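Local atomic coordinates of FdhC (Acinetobacter nosocomialis, PDB entry 5KTD), a protein that probably transfers an acyl group from an acyl-coenzyme A to the amino group of a thymidine-diphosphate-linked sugar, as a member of the GNAT acyltransferase family. Residues K90-G95 with L113-A118; Q127-V132 with Y159-K164. All coordinates share one frame; numbering follows the deposited sequence.

In the fold
Three strands of the sheet, 11-15, 64-70 and 75-86, come before strand 91-99 as the chain runs from its N terminus. It then climbs into helix 107-122, and contact 1 folds that helix back over the strand it has just left. A short turn leads into strand 127-133, which lies parallel to strand 91-99 and completes a beta-alpha-beta unit. Contact 2 closes later: after helix 137-146 and strand 149-153, strand 157-163 returns to pair with strand 127-133. The two closures follow one another in series, neither nested nor crossed. They meet where F92 and H129 probably share a backbone hydrogen bond, and both reach the acyl end of the bound nucleotide sugar.

Contact 1 of 2, residues K90-G95 with L113-A118; sequences KSFCWG and LLVYEA. With QUH ([[(2~{R},3~{S},5~{R})-5-[5-methyl-2,4-bis(oxidanylidene)pyrimidin-1-yl]-3-oxidanyl-oxolan-2-yl]methoxy-oxidanyl-phosphoryl] [(2~{R},3~{R},4~{S},5~{S},6~{R})-6-methyl-3,5-bis(oxidanyl)-4-[[(3~{R})-3-oxidanylbutanoyl]amino]oxan-2-yl] hydrogen phosphate), chain C.
W94 and Y116 meet through a single polar bond set in a hydrophobic layer, a clear case of a helix packing by its side chains on a strand. The side chain of W94 starts with CB beside CG1 of V115, and the same methyl continues across the face of the pyrrole ring, 3.6 Å from W94 CG. It presses on that face as a CH-pi contact, with V115 CG1 3.8 Å from the centroid. V115 carries CG1 anti to its backbone N (chi1 163°), while its CG2 reaches along the indole to CE3 of W94 at 3.8 Å. At the pyrrole edge, W94 NE1 donates to OH of Y116 at 3.0 Å, the oxygen lying close to the indole plane and the bond bent to 148° at the hydrogen. The two rings are nearly perpendicular, with planes at 82°. Farther out, the six-membered ring of W94 meets the bound ligand: the terminal methyl C4 of its hydroxybutanoyl group sits over the centre, on the face opposite V115, with W94 CZ2 and ligand C4 3.5 Å apart. F92 widens the apolar layer, its CE2 edge touching V115 CG1 at 4.0 Å and its CZ reaching CD1 of Y116. Beyond the two segments, W97 packs edge-to-face with W94, and the ring of Y116 stacks on F162. The unit is the strand and helix of a beta-alpha-beta crossover, with the helix covering one face of the GNAT sheet. The chemistry implies a division of labour: the buried indole N-H is satisfied by a tyrosine hydroxyl, which, together with V115 against one face, limits the rotation of the ring, and the aromatic face so held offers a nonpolar surface to the end of the acyl chain.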
ATOM      1  N   LYS A  90      16.507   4.580   8.653  1.00 30.10           N
ATOM      2  CA  LYS A  90      15.925   4.664   7.327  1.00 29.21           C
ATOM      3  C   LYS A  90      14.404   4.388   7.407  1.00 23.95           C
ATOM      4  O   LYS A  90      13.993   3.275   7.759  1.00 21.92           O
ATOM      5  CB  LYS A  90      16.588   3.670   6.374  1.00 33.30           C
ATOM      6  CG  LYS A  90      17.948   4.078   5.844  1.00 40.64           C
ATOM      7  CD  LYS A  90      18.234   3.441   4.478  1.00 42.61           C
ATOM      8  CE  LYS A  90      17.623   4.240   3.345  1.00 44.48           C
ATOM      9  NZ  LYS A  90      17.008   3.363   2.316  1.00 46.85           N
ATOM     10  N   SER A  91      13.587   5.392   7.070  1.00 19.61           N
ATOM     11  CA  SER A  91      12.129   5.260   7.190  1.00 18.32           C
ATOM     12  C   SER A  91      11.403   5.657   5.966  1.00 16.78           C
ATOM     13  O   SER A  91      11.825   6.575   5.212  1.00 17.73           O
ATOM     14  CB  SER A  91      11.604   6.028   8.384  1.00 19.46           C
ATOM     15  OG  SER A  91      11.785   7.389   8.192  1.00 19.49           O
ATOM     16  N   PHE A  92      10.313   4.941   5.698  1.00 14.61           N
ATOM     17  CA  PHE A  92       9.467   5.278   4.586  1.00 14.40           C
ATOM     18  C   PHE A  92       8.037   5.396   5.081  1.00 13.23           C
ATOM     19  O   PHE A  92       7.652   4.686   5.978  1.00 12.65           O
ATOM     20  CB  PHE A  92       9.594   4.252   3.440  1.00 15.77           C
ATOM     21  CG  PHE A  92       8.902   2.914   3.688  1.00 15.63           C
ATOM     22  CD1 PHE A  92       9.540   1.908   4.371  1.00 15.47           C
ATOM     23  CD2 PHE A  92       7.630   2.660   3.170  1.00 16.12           C
ATOM     24  CE1 PHE A  92       8.926   0.702   4.627  1.00 14.68           C
ATOM     25  CE2 PHE A  92       7.013   1.445   3.400  1.00 16.01           C
ATOM     26  CZ  PHE A  92       7.691   0.442   4.107  1.00 14.81           C
ATOM     27  N   CYS A  93       7.283   6.306   4.499  1.00 13.08           N
ATOM     28  CA  CYS A  93       5.847   6.291   4.690  1.00 13.73           C
ATOM     29  C   CYS A  93       5.156   5.430   3.607  1.00 13.06           C
ATOM     30  O   CYS A  93       5.656   5.273   2.492  1.00 12.59           O
ATOM     31  CB  CYS A  93       5.259   7.734   4.726  1.00 13.34           C
ATOM     32  SG  CYS A  93       6.020   8.712   6.061  1.00 14.39           S
ATOM     33  N   TRP A  94       3.966   4.928   3.943  1.00 12.10           N
ATOM     34  CA  TRP A  94       3.070   4.416   2.950  1.00 12.50           C
ATOM     35  C   TRP A  94       1.610   4.783   3.225  1.00 11.43           C
ATOM     36  O   TRP A  94       1.263   5.215   4.318  1.00 11.23           O
ATOM     37  CB  TRP A  94       3.244   2.922   2.757  1.00 12.55           C
ATOM     38  CG  TRP A  94       2.662   1.974   3.776  1.00 13.61           C
ATOM     39  CD1 TRP A  94       3.184   1.625   4.984  1.00 13.81           C
ATOM     40  CD2 TRP A  94       1.516   1.139   3.579  1.00 13.75           C
ATOM     41  NE1 TRP A  94       2.408   0.620   5.566  1.00 15.10           N
ATOM     42  CE2 TRP A  94       1.396   0.298   4.711  1.00 13.62           C
ATOM     43  CE3 TRP A  94       0.585   1.012   2.539  1.00 14.09           C
ATOM     44  CZ2 TRP A  94       0.350  -0.643   4.856  1.00 14.38           C
ATOM     45  CZ3 TRP A  94      -0.494   0.072   2.695  1.00 14.30           C
ATOM     46  CH2 TRP A  94      -0.563  -0.754   3.837  1.00 14.61           C
ATOM     47  N   GLY A  95       0.817   4.631   2.192  1.00 11.11           N
ATOM     48  CA  GLY A  95      -0.575   5.057   2.219  1.00 11.02           C
ATOM     49  C   GLY A  95      -1.124   5.228   0.843  1.00 11.52           C
ATOM     50  O   GLY A  95      -0.783   4.423  -0.044  1.00 12.82           O
ATOM     51  N   LEU A 113       1.315  -6.502   2.499  1.00 14.63           N
ATOM     52  CA  LEU A 113       2.498  -7.336   2.594  1.00 14.52           C
ATOM     53  C   LEU A 113       3.489  -6.988   1.493  1.00 13.80           C
ATOM     54  O   LEU A 113       4.694  -6.987   1.700  1.00 15.14           O
ATOM     55  CB  LEU A 113       2.133  -8.846   2.587  1.00 14.35           C
ATOM     56  CG  LEU A 113       1.262  -9.277   3.786  1.00 15.64           C
ATOM     57  CD1 LEU A 113       0.698 -10.712   3.581  1.00 15.41           C
ATOM     58  CD2 LEU A 113       2.028  -9.120   5.101  1.00 15.08           C
ATOM     59  N   LEU A 114       2.983  -6.658   0.320  1.00 13.73           N
ATOM     60  CA  LEU A 114       3.831  -6.392  -0.785  1.00 12.83           C
ATOM     61  C   LEU A 114       4.454  -5.034  -0.601  1.00 13.93           C
ATOM     62  O   LEU A 114       5.631  -4.827  -0.971  1.00 13.62           O
ATOM     63  CB  LEU A 114       3.047  -6.467  -2.078  1.00 14.35           C
ATOM     64  CG  LEU A 114       2.659  -7.874  -2.580  1.00 14.86           C
ATOM     65  CD1 LEU A 114       1.622  -7.817  -3.711  1.00 16.61           C
ATOM     66  CD2 LEU A 114       3.938  -8.548  -3.002  1.00 15.04           C
ATOM     67  N   VAL A 115       3.694  -4.096  -0.042  1.00 14.59           N
ATOM     68  CA  VAL A 115       4.312  -2.782   0.360  1.00 14.72           C
ATOM     69  C   VAL A 115       5.508  -3.032   1.276  1.00 14.92           C
ATOM     70  O   VAL A 115       6.566  -2.485   1.055  1.00 13.84           O
ATOM     71  CB  VAL A 115       3.314  -1.823   1.045  1.00 14.55           C
ATOM     72  CG1 VAL A 115       4.063  -0.685   1.800  1.00 14.47           C
ATOM     73  CG2 VAL A 115       2.273  -1.307   0.060  1.00 14.11           C
ATOM     74  N   TYR A 116       5.331  -3.861   2.308  1.00 15.04           N
ATOM     75  CA  TYR A 116       6.452  -4.109   3.199  1.00 15.11           C
ATOM     76  C   TYR A 116       7.590  -4.896   2.526  1.00 16.02           C
ATOM     77  O   TYR A 116       8.735  -4.667   2.911  1.00 17.70           O
ATOM     78  CB  TYR A 116       5.992  -4.786   4.494  1.00 15.08           C
ATOM     79  CG  TYR A 116       5.077  -3.939   5.334  1.00 15.47           C
ATOM     80  CD1 TYR A 116       5.444  -2.631   5.716  1.00 15.30           C
ATOM     81  CD2 TYR A 116       3.842  -4.421   5.779  1.00 15.90           C
ATOM     82  CE1 TYR A 116       4.623  -1.866   6.516  1.00 14.26           C
ATOM     83  CE2 TYR A 116       3.000  -3.638   6.558  1.00 15.33           C
ATOM     84  CZ  TYR A 116       3.397  -2.378   6.935  1.00 15.31           C
ATOM     85  OH  TYR A 116       2.590  -1.571   7.671  1.00 13.63           O
ATOM     86  N   GLU A 117       7.314  -5.762   1.531  1.00 16.13           N
ATOM     87  CA  GLU A 117       8.372  -6.370   0.650  0.50 16.70           C
ATOM     88  C   GLU A 117       9.183  -5.248  -0.011  1.00 16.25           C
ATOM     89  O   GLU A 117      10.434  -5.204   0.023  1.00 15.70           O
ATOM     90  CB  GLU A 117       7.782  -7.300  -0.481  0.50 17.90           C
ATOM     91  CG  GLU A 117       7.732  -8.824  -0.230  0.50 18.49           C
ATOM     92  CD  GLU A 117       7.394  -9.712  -1.464  0.50 18.98           C
ATOM     93  OE1 GLU A 117       7.988  -9.533  -2.577  0.50 19.22           O
ATOM     94  OE2 GLU A 117       6.533 -10.630  -1.324  0.50 18.29           O
ATOM     95  N   ALA A 118       8.448  -4.355  -0.639  1.00 16.71           N
ATOM     96  CA  ALA A 118       9.063  -3.292  -1.422  1.00 17.88           C
ATOM     97  C   ALA A 118       9.944  -2.442  -0.530  1.00 17.87           C
ATOM     98  O   ALA A 118      11.123  -2.209  -0.827  1.00 17.57           O
ATOM     99  CB  ALA A 118       7.992  -2.468  -2.103  1.00 17.01           C
TER
HETATM  100  O1  QUH C 202      -3.399   5.319   3.461  1.00 14.15           O
HETATM  101  C1  QUH C 202      -2.837   5.668   4.509  1.00 13.26           C
HETATM  102  C2  QUH C 202      -2.040   4.761   5.390  1.00 12.73           C
HETATM  103  C3  QUH C 202      -2.369   3.313   5.154  1.00 13.06           C
HETATM  104  O2  QUH C 202      -3.461   2.899   5.987  1.00 13.50           O
HETATM  105  C4  QUH C 202      -1.237   2.385   5.510  1.00 12.60           C
HETATM  106  N1  QUH C 202      -2.869   6.976   4.965  1.00 14.34           N
HETATM  107  C5  QUH C 202      -3.374   8.078   4.144  1.00 14.22           C
HETATM  108  C6  QUH C 202      -4.192   9.049   4.999  1.00 15.58           C
HETATM  109  O3  QUH C 202      -5.269   8.308   5.616  1.00 18.48           O
HETATM  110  C7  QUH C 202      -4.725  10.136   4.074  1.00 16.36           C
HETATM  111  C8  QUH C 202      -5.609  11.156   4.785  1.00 16.76           C
HETATM  112  O4  QUH C 202      -3.625  10.830   3.447  1.00 17.05           O
HETATM  113  C9  QUH C 202      -2.233   8.892   3.598  1.00 14.83           C
HETATM  114  O5  QUH C 202      -1.293   8.113   2.888  1.00 15.32           O
HETATM  115  C10 QUH C 202      -2.720   9.998   2.723  1.00 15.61           C
HETATM  116  O6  QUH C 202      -3.319   9.426   1.572  1.00 15.29           O
HETATM  117  P1  QUH C 202      -3.586  10.311   0.328  1.00 14.78           P
HETATM  118  O7  QUH C 202      -4.856  11.171   0.430  1.00 13.10           O
HETATM  119  O8  QUH C 202      -3.568   9.300  -0.861  1.00 14.42           O
HETATM  120  O9  QUH C 202      -2.323  11.186  -0.150  1.00 15.61           O
HETATM  121  P2  QUH C 202      -1.769  12.580   0.428  1.00 15.34           P
HETATM  122  O10 QUH C 202      -0.370  12.511   0.806  1.00 15.91           O
HETATM  123  O11 QUH C 202      -2.636  13.105   1.566  1.00 15.63           O
HETATM  124  O12 QUH C 202      -1.834  13.506  -0.844  1.00 16.55           O
HETATM  125  C11 QUH C 202      -1.106  14.708  -1.009  1.00 17.02           C
HETATM  126  C12 QUH C 202      -1.952  15.558  -1.943  1.00 16.50           C
HETATM  127  C13 QUH C 202      -3.425  15.627  -1.504  1.00 17.50           C
HETATM  128  O13 QUH C 202      -3.951  16.931  -1.836  1.00 17.11           O
HETATM  129  C14 QUH C 202      -4.172  14.653  -2.406  1.00 16.81           C
HETATM  130  C15 QUH C 202      -3.349  14.742  -3.674  1.00 17.31           C
HETATM  131  O14 QUH C 202      -1.971  15.026  -3.274  1.00 16.01           O
HETATM  132  N2  QUH C 202      -3.291  13.549  -4.504  1.00 18.24           N
HETATM  133  C16 QUH C 202      -2.702  12.415  -4.018  1.00 18.82           C
HETATM  134  C17 QUH C 202      -2.572  11.270  -4.831  1.00 18.02           C
HETATM  135  C18 QUH C 202      -1.914   9.993  -4.356  1.00 17.47           C
HETATM  136  C19 QUH C 202      -3.130  11.366  -6.148  1.00 17.06           C
HETATM  137  O15 QUH C 202      -3.061  10.371  -6.959  1.00 16.76           O
HETATM  138  N3  QUH C 202      -3.701  12.484  -6.596  1.00 19.03           N
HETATM  139  C20 QUH C 202      -3.772  13.551  -5.804  1.00 18.57           C
HETATM  140  O16 QUH C 202      -4.343  14.611  -6.337  1.00 20.18           O

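Contact 2 of 2, residues Q127-V132 with Y159-K164; sequences QSHFEV and YYIFPK. With QUH ([[(2~{R},3~{S},5~{R})-5-[5-methyl-2,4-bis(oxidanylidene)pyrimidin-1-yl]-3-oxidanyl-oxolan-2-yl]methoxy-oxidanyl-phosphoryl] [(2~{R},3~{R},4~{S},5~{S},6~{R})-6-methyl-3,5-bis(oxidanyl)-4-[[(3~{R})-3-oxidanylbutanoyl]amino]oxan-2-yl] hydrogen phosphate), chain C.
F130 and Y160 press together on the buried side of two antiparallel strands. CB of Y160 lies over one face of the F130 ring, 3.6 Å from F130 CE2, and the two rings are nearly parallel but slid apart, so they barely overlap. F162 CB comes to the rim of the same ring, and V132 CG2 meets Y160 CE1 at 3.9 Å. The hydroxyl of Y160 bonds to H140, on helix 137-146. Between the strands, the pairs S128 with F162 and F130 with Y160 are hydrogen-bonded; the shortest bond, Y160 N to F130 O, measures 2.7 Å. In the GNAT fold this is where the late strand inserts antiparallel between strand 127-133 and strand 149-153. Strand 127-133 also serves the ligand, whose amide N1 donates to E131 O at 3.2 Å. The other face is partly exposed, and its side chains touch in separate pairs without a shared aromatic layer. There H129 and I161 run side by side, with H129 CD2 3.5 Å from I161 CG2, and NE2 of the imidazole donates along the strand to Q127 OE1, from above the amide plane. E131, bent at its second torsion (chi2 -97°), brings OE2 to the edge of the Y159 ring, 3.4 Å from Y159 CE1, while the Y159 hydroxyl bonds to D154.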
ATOM      1  N   GLN A 127      12.404   1.098   8.789  1.00 22.80           N
ATOM      2  CA  GLN A 127      11.190   1.450   9.493  1.00 22.69           C
ATOM      3  C   GLN A 127      10.121   2.048   8.557  1.00 17.29           C
ATOM      4  O   GLN A 127      10.455   2.672   7.576  1.00 16.54           O
ATOM      5  CB  GLN A 127      11.593   2.442  10.599  1.00 27.67           C
ATOM      6  CG  GLN A 127      10.622   2.440  11.726  1.00 33.69           C
ATOM      7  CD  GLN A 127      11.029   3.407  12.829  1.00 38.03           C
ATOM      8  OE1 GLN A 127      11.084   4.643  12.635  1.00 32.39           O
ATOM      9  NE2 GLN A 127      11.335   2.843  14.001  1.00 41.30           N
ATOM     10  N   SER A 128       8.835   1.823   8.852  1.00 15.88           N
ATOM     11  CA  SER A 128       7.758   2.318   8.036  1.00 14.76           C
ATOM     12  C   SER A 128       6.905   3.205   8.909  1.00 13.18           C
ATOM     13  O   SER A 128       6.747   2.887  10.034  1.00 11.31           O
ATOM     14  CB  SER A 128       6.893   1.200   7.501  1.00 15.57           C
ATOM     15  OG  SER A 128       5.974   1.773   6.586  1.00 15.63           O
ATOM     16  N   HIS A 129       6.463   4.357   8.410  1.00 13.02           N
ATOM     17  CA  HIS A 129       5.568   5.228   9.185  1.00 13.96           C
ATOM     18  C   HIS A 129       4.281   5.438   8.406  1.00 12.38           C
ATOM     19  O   HIS A 129       4.299   5.526   7.217  1.00 12.59           O
ATOM     20  CB  HIS A 129       6.171   6.617   9.465  1.00 14.73           C
ATOM     21  CG  HIS A 129       7.473   6.602  10.237  1.00 15.46           C
ATOM     22  ND1 HIS A 129       8.293   7.712  10.283  1.00 16.34           N
ATOM     23  CD2 HIS A 129       8.112   5.638  10.958  1.00 13.90           C
ATOM     24  CE1 HIS A 129       9.356   7.443  11.033  1.00 14.94           C
ATOM     25  NE2 HIS A 129       9.264   6.202  11.463  1.00 13.62           N
ATOM     26  N   PHE A 130       3.149   5.500   9.107  1.00 12.45           N
ATOM     27  CA  PHE A 130       1.906   5.842   8.475  1.00 12.22           C
ATOM     28  C   PHE A 130       0.896   6.275   9.534  1.00 12.44           C
ATOM     29  O   PHE A 130       1.097   6.071  10.723  1.00 13.34           O
ATOM     30  CB  PHE A 130       1.339   4.654   7.647  1.00 11.82           C
ATOM     31  CG  PHE A 130       1.115   3.423   8.437  1.00 12.83           C
ATOM     32  CD1 PHE A 130       2.109   2.474   8.572  1.00 12.61           C
ATOM     33  CD2 PHE A 130      -0.103   3.226   9.087  1.00 13.60           C
ATOM     34  CE1 PHE A 130       1.875   1.309   9.290  1.00 12.84           C
ATOM     35  CE2 PHE A 130      -0.333   2.054   9.816  1.00 13.72           C
ATOM     36  CZ  PHE A 130       0.646   1.120   9.912  1.00 13.88           C
ATOM     37  N   GLU A 131      -0.203   6.824   9.073  1.00 13.15           N
ATOM     38  CA  GLU A 131      -1.251   7.273   9.941  1.00 13.70           C
ATOM     39  C   GLU A 131      -2.591   6.909   9.355  1.00 13.82           C
ATOM     40  O   GLU A 131      -2.688   6.642   8.174  1.00 13.26           O
ATOM     41  CB  GLU A 131      -1.160   8.789  10.157  1.00 15.01           C
ATOM     42  CG  GLU A 131      -1.424   9.688   8.975  1.00 15.24           C
ATOM     43  CD  GLU A 131      -0.190  10.155   8.269  1.00 15.79           C
ATOM     44  OE1 GLU A 131      -0.221  10.385   7.061  1.00 16.84           O
ATOM     45  OE2 GLU A 131       0.828  10.325   8.911  1.00 17.20           O
ATOM     46  N   VAL A 132      -3.609   6.927  10.205  1.00 14.19           N
ATOM     47  CA  VAL A 132      -4.948   6.514   9.854  1.00 16.10           C
ATOM     48  C   VAL A 132      -5.864   7.456  10.595  1.00 17.02           C
ATOM     49  O   VAL A 132      -5.653   7.691  11.785  1.00 17.02           O
ATOM     50  CB  VAL A 132      -5.213   5.105  10.379  1.00 16.29           C
ATOM     51  CG1 VAL A 132      -6.650   4.653  10.111  1.00 16.97           C
ATOM     52  CG2 VAL A 132      -4.160   4.104   9.826  1.00 16.30           C
ATOM     53  N   TYR A 159      -1.100   7.739  14.703  1.00 18.85           N
ATOM     54  CA  TYR A 159       0.209   7.575  14.001  1.00 19.24           C
ATOM     55  C   TYR A 159       0.814   6.255  14.397  1.00 18.35           C
ATOM     56  O   TYR A 159       0.791   5.876  15.593  1.00 16.89           O
ATOM     57  CB  TYR A 159       1.171   8.708  14.323  1.00 20.25           C
ATOM     58  CG  TYR A 159       0.641   9.990  13.826  1.00 20.15           C
ATOM     59  CD1 TYR A 159       0.845  10.351  12.530  1.00 20.39           C
ATOM     60  CD2 TYR A 159      -0.173  10.805  14.634  1.00 19.46           C
ATOM     61  CE1 TYR A 159       0.311  11.503  12.019  1.00 20.99           C
ATOM     62  CE2 TYR A 159      -0.706  11.977  14.130  1.00 19.24           C
ATOM     63  CZ  TYR A 159      -0.478  12.319  12.844  1.00 19.10           C
ATOM     64  OH  TYR A 159      -0.985  13.452  12.265  1.00 18.74           O
ATOM     65  N   TYR A 160       1.307   5.532  13.397  1.00 16.59           N
ATOM     66  CA  TYR A 160       1.878   4.220  13.647  1.00 15.92           C
ATOM     67  C   TYR A 160       3.276   4.120  13.100  1.00 14.58           C
ATOM     68  O   TYR A 160       3.638   4.816  12.159  1.00 13.74           O
ATOM     69  CB  TYR A 160       1.056   3.112  12.972  1.00 16.39           C
ATOM     70  CG  TYR A 160      -0.363   2.993  13.474  1.00 16.14           C
ATOM     71  CD1 TYR A 160      -1.396   3.786  12.927  1.00 16.11           C
ATOM     72  CD2 TYR A 160      -0.680   2.064  14.453  1.00 17.23           C
ATOM     73  CE1 TYR A 160      -2.689   3.685  13.412  1.00 16.59           C
ATOM     74  CE2 TYR A 160      -1.988   1.929  14.896  1.00 17.66           C
ATOM     75  CZ  TYR A 160      -2.973   2.756  14.399  1.00 16.29           C
ATOM     76  OH  TYR A 160      -4.241   2.581  14.876  1.00 17.17           O
ATOM     77  N   ILE A 161       3.993   3.157  13.635  1.00 16.71           N
ATOM     78  CA  ILE A 161       5.150   2.594  12.943  1.00 19.91           C
ATOM     79  C   ILE A 161       5.055   1.068  12.839  1.00 18.99           C
ATOM     80  O   ILE A 161       4.396   0.385  13.653  1.00 17.66           O
ATOM     81  CB  ILE A 161       6.560   2.987  13.494  1.00 24.18           C
ATOM     82  CG1 ILE A 161       7.031   2.082  14.606  1.00 27.86           C
ATOM     83  CG2 ILE A 161       6.666   4.473  13.876  1.00 26.26           C
ATOM     84  CD1 ILE A 161       6.298   2.251  15.902  1.00 29.92           C
ATOM     85  N   PHE A 162       5.758   0.565  11.825  1.00 18.21           N
ATOM     86  CA  PHE A 162       5.845  -0.874  11.544  1.00 17.98           C
ATOM     87  C   PHE A 162       7.322  -1.226  11.352  1.00 16.89           C
ATOM     88  O   PHE A 162       7.986  -0.680  10.474  1.00 14.15           O
ATOM     89  CB  PHE A 162       5.018  -1.231  10.318  1.00 19.01           C
ATOM     90  CG  PHE A 162       4.789  -2.723  10.170  1.00 20.22           C
ATOM     91  CD1 PHE A 162       5.725  -3.534   9.548  1.00 18.89           C
ATOM     92  CD2 PHE A 162       3.646  -3.312  10.679  1.00 22.25           C
ATOM     93  CE1 PHE A 162       5.528  -4.906   9.438  1.00 19.77           C
ATOM     94  CE2 PHE A 162       3.463  -4.691  10.587  1.00 22.53           C
ATOM     95  CZ  PHE A 162       4.411  -5.487   9.960  1.00 20.88           C
ATOM     96  N   PRO A 163       7.870  -2.040  12.242  1.00 16.98           N
ATOM     97  CA  PRO A 163       9.312  -2.307  12.147  1.00 17.56           C
ATOM     98  C   PRO A 163       9.633  -3.470  11.188  1.00 17.91           C
ATOM     99  O   PRO A 163       8.793  -4.399  11.013  1.00 15.29           O
ATOM    100  CB  PRO A 163       9.696  -2.671  13.595  1.00 17.60           C
ATOM    101  CG  PRO A 163       8.480  -3.289  14.139  1.00 17.22           C
ATOM    102  CD  PRO A 163       7.315  -2.540  13.498  1.00 17.97           C
ATOM    103  N   LYS A 164      10.824  -3.375  10.589  1.00 19.61           N
ATOM    104  CA  LYS A 164      11.399  -4.383   9.732  1.00 24.50           C
ATOM    105  C   LYS A 164      11.328  -5.749  10.418  1.00 24.12           C
ATOM    106  O   LYS A 164      10.999  -6.720   9.765  1.00 23.70           O
ATOM    107  CB  LYS A 164      12.848  -4.041   9.393  1.00 25.70           C
ATOM    108  CG  LYS A 164      13.507  -4.985   8.423  1.00 31.58           C
ATOM    109  CD  LYS A 164      14.791  -4.408   7.855  1.00 35.92           C
ATOM    110  CE  LYS A 164      15.257  -5.172   6.627  1.00 42.16           C
ATOM    111  NZ  LYS A 164      16.057  -4.250   5.754  1.00 46.13           N
TER
HETATM  112  O1  QUH C 202      -3.399   5.319   3.461  1.00 14.15           O
HETATM  113  C1  QUH C 202      -2.837   5.668   4.509  1.00 13.26           C
HETATM  114  C2  QUH C 202      -2.040   4.761   5.390  1.00 12.73           C
HETATM  115  C3  QUH C 202      -2.369   3.313   5.154  1.00 13.06           C
HETATM  116  O2  QUH C 202      -3.461   2.899   5.987  1.00 13.50           O
HETATM  117  C4  QUH C 202      -1.237   2.385   5.510  1.00 12.60           C
HETATM  118  N1  QUH C 202      -2.869   6.976   4.965  1.00 14.34           N
HETATM  119  C5  QUH C 202      -3.374   8.078   4.144  1.00 14.22           C
HETATM  120  C6  QUH C 202      -4.192   9.049   4.999  1.00 15.58           C
HETATM  121  O3  QUH C 202      -5.269   8.308   5.616  1.00 18.48           O
HETATM  122  C7  QUH C 202      -4.725  10.136   4.074  1.00 16.36           C
HETATM  123  C8  QUH C 202      -5.609  11.156   4.785  1.00 16.76           C
HETATM  124  O4  QUH C 202      -3.625  10.830   3.447  1.00 17.05           O
HETATM  125  C9  QUH C 202      -2.233   8.892   3.598  1.00 14.83           C
HETATM  126  O5  QUH C 202      -1.293   8.113   2.888  1.00 15.32           O
HETATM  127  C10 QUH C 202      -2.720   9.998   2.723  1.00 15.61           C
HETATM  128  O6  QUH C 202      -3.319   9.426   1.572  1.00 15.29           O
HETATM  129  P1  QUH C 202      -3.586  10.311   0.328  1.00 14.78           P
HETATM  130  O7  QUH C 202      -4.856  11.171   0.430  1.00 13.10           O
HETATM  131  O8  QUH C 202      -3.568   9.300  -0.861  1.00 14.42           O
HETATM  132  O9  QUH C 202      -2.323  11.186  -0.150  1.00 15.61           O
HETATM  133  P2  QUH C 202      -1.769  12.580   0.428  1.00 15.34           P
HETATM  134  O10 QUH C 202      -0.370  12.511   0.806  1.00 15.91           O
HETATM  135  O11 QUH C 202      -2.636  13.105   1.566  1.00 15.63           O
HETATM  136  O12 QUH C 202      -1.834  13.506  -0.844  1.00 16.55           O
HETATM  137  C11 QUH C 202      -1.106  14.708  -1.009  1.00 17.02           C
HETATM  138  C12 QUH C 202      -1.952  15.558  -1.943  1.00 16.50           C
HETATM  139  C13 QUH C 202      -3.425  15.627  -1.504  1.00 17.50           C
HETATM  140  O13 QUH C 202      -3.951  16.931  -1.836  1.00 17.11           O
HETATM  141  C14 QUH C 202      -4.172  14.653  -2.406  1.00 16.81           C
HETATM  142  C15 QUH C 202      -3.349  14.742  -3.674  1.00 17.31           C
HETATM  143  O14 QUH C 202      -1.971  15.026  -3.274  1.00 16.01           O
HETATM  144  N2  QUH C 202      -3.291  13.549  -4.504  1.00 18.24           N
HETATM  145  C16 QUH C 202      -2.702  12.415  -4.018  1.00 18.82           C
HETATM  146  C17 QUH C 202      -2.572  11.270  -4.831  1.00 18.02           C
HETATM  147  C18 QUH C 202      -1.914   9.993  -4.356  1.00 17.47           C
HETATM  148  C19 QUH C 202      -3.130  11.366  -6.148  1.00 17.06           C
HETATM  149  O15 QUH C 202      -3.061  10.371  -6.959  1.00 16.76           O
HETATM  150  N3  QUH C 202      -3.701  12.484  -6.596  1.00 19.03           N
HETATM  151  C20 QUH C 202      -3.772  13.551  -5.804  1.00 18.57           C
HETATM  152  O16 QUH C 202      -4.343  14.611  -6.337  1.00 20.18           O